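Local coordinates for FACT complex subunit POB3 (Chaetomium thermophilum var. thermophilum, PDB 4KHB), which pairs with Spt16 in the FACT complex, a histone chaperone that recognises H2A-H2B and probably reorganises nucleosomes during transcription, replication and DNA repair, at the interface of chains B and A. Residues are numbered along the deposited sequence; one frame, centred on the assembly and turned at random. Chains: chain A, Uncharacterized protein POB3N; chain B, Uncharacterized protein SPT16D.

The interface of chains B and A. Residues chain B 89-91; chain A 111-112, 184-186.
B:His91, the first residue of Spt16D strand 91-100, sits between two segments of Pob3N, A:Gly111-A:Lys112 and A:Tyr184-A:Pro186, where the PH-like domains of the FACT heterodimer meet. An antiparallel bridge joins its backbone to A:Gly111. B:His91 N donates to A:Gly111 O at 2.8 Å, approaching from 36° out of the carbonyl plane. A:Gly111 N returns a bond to B:His91 O at 2.8 Å, this one in the carbonyl plane. Along the side chain, CB passes between two carbonyl oxygens, those of A:Gly111 and A:Tyr184. With CG set beside the backbone N (chi1 -56°), the imidazole enters the gap between the two Pob3N segments. ND1 lies against the backbone of A:Lys112, 3.8 Å from its CA, whereas CD2 on the other side of the ring touches CD of A:Pro186 at 3.8 Å. Towards the tip, CE1 and NE2 are covered on both faces. The CG2 methyl of A:Ile185 rests over one face, 3.7 Å from B:His91 CE1. Over the opposite face lies the CD methylene of A:Lys112, 3.9 Å from the same B:His91 CE1. Replacing the imidazole by an alanine would probably leave the A:Ile185 methyl and the A:Lys112 methylene without the flat ring that separates them, opening a gap between the two Pob3N segments. Beyond the ring, the lysine chain, which crosses the histidine at about a right angle and is bent at chi2 (-68°), brings CE to 3.6 Å from B:Ser89 O. A second bend, at chi4, then turns the side-chain amine NZ towards the serine hydroxyl OG, 4.0 Å away.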
loop_
_atom_site.group_PDB
_atom_site.type_symbol
_atom_site.label_atom_id
_atom_site.label_comp_id
_atom_site.label_asym_id
_atom_site.label_seq_id
_atom_site.Cartn_x
_atom_site.Cartn_y
_atom_site.Cartn_z
ATOM N N SER B 89 20.857 -11.389 -1.419
ATOM C CA SER B 89 19.890 -11.643 -2.479
ATOM C C SER B 89 18.661 -10.761 -2.327
ATOM O O SER B 89 17.629 -11.012 -2.950
ATOM C CB SER B 89 19.471 -13.113 -2.475
ATOM O OG SER B 89 18.701 -13.416 -1.323
ATOM N N ALA B 90 18.775 -9.725 -1.503
ATOM C CA ALA B 90 17.634 -8.868 -1.199
ATOM C C ALA B 90 17.133 -8.086 -2.407
ATOM O O ALA B 90 17.919 -7.601 -3.223
ATOM C CB ALA B 90 17.974 -7.918 -0.064
ATOM N N HIS B 91 15.816 -7.962 -2.509
ATOM C CA HIS B 91 15.208 -7.076 -3.488
ATOM C C HIS B 91 15.063 -5.710 -2.831
ATOM O O HIS B 91 14.864 -5.625 -1.619
ATOM C CB HIS B 91 13.839 -7.612 -3.917
ATOM C CG HIS B 91 13.872 -9.010 -4.458
ATOM N ND1 HIS B 91 12.735 -9.679 -4.856
ATOM C CD2 HIS B 91 14.904 -9.861 -4.680
ATOM C CE1 HIS B 91 13.062 -10.883 -5.291
ATOM N NE2 HIS B 91 14.372 -11.018 -5.195
ATOM N N GLY A 111 14.043 -6.461 0.909
ATOM C CA GLY A 111 13.345 -7.681 1.271
ATOM C C GLY A 111 13.061 -8.556 0.063
ATOM O O GLY A 111 13.980 -8.931 -0.669
ATOM N N LYS A 112 11.789 -8.879 -0.149
ATOM C CA LYS A 112 11.402 -9.752 -1.253
ATOM C C LYS A 112 10.150 -9.245 -1.965
ATOM O O LYS A 112 9.109 -9.033 -1.339
ATOM C CB LYS A 112 11.164 -11.172 -0.734
ATOM C CG LYS A 112 12.433 -11.925 -0.368
ATOM C CD LYS A 112 13.281 -12.237 -1.588
ATOM C CE LYS A 112 14.749 -12.387 -1.213
ATOM N NZ LYS A 112 14.935 -13.216 0.009
ATOM N N TYR A 184 14.570 -3.083 -7.594
ATOM C CA TYR A 184 15.822 -3.721 -7.965
ATOM C C TYR A 184 15.739 -5.186 -7.572
ATOM O O TYR A 184 15.708 -5.518 -6.385
ATOM C CB TYR A 184 17.012 -3.044 -7.283
ATOM C CG TYR A 184 18.308 -3.790 -7.479
ATOM C CD1 TYR A 184 18.970 -3.752 -8.698
ATOM C CD2 TYR A 184 18.887 -4.508 -6.440
ATOM C CE1 TYR A 184 20.152 -4.430 -8.888
ATOM C CE2 TYR A 184 20.074 -5.185 -6.619
ATOM C CZ TYR A 184 20.702 -5.141 -7.846
ATOM O OH TYR A 184 21.886 -5.813 -8.035
ATOM N N ILE A 185 15.704 -6.055 -8.577
ATOM C CA ILE A 185 15.571 -7.490 -8.363
ATOM C C ILE A 185 16.691 -8.231 -9.080
ATOM O O ILE A 185 16.643 -8.401 -10.299
ATOM C CB ILE A 185 14.212 -8.014 -8.878
ATOM C CG1 ILE A 185 13.051 -7.211 -8.275
ATOM C CG2 ILE A 185 14.053 -9.498 -8.574
ATOM C CD1 ILE A 185 11.674 -7.649 -8.745
ATOM N N PRO A 186 17.697 -8.692 -8.321
ATOM C CA PRO A 186 18.828 -9.407 -8.931
ATOM C C PRO A 186 18.411 -10.727 -9.577
ATOM O O PRO A 186 17.392 -11.306 -9.203
ATOM C CB PRO A 186 19.784 -9.664 -7.754
ATOM C CG PRO A 186 19.125 -9.149 -6.524
ATOM C CD PRO A 186 17.752 -8.661 -6.848
#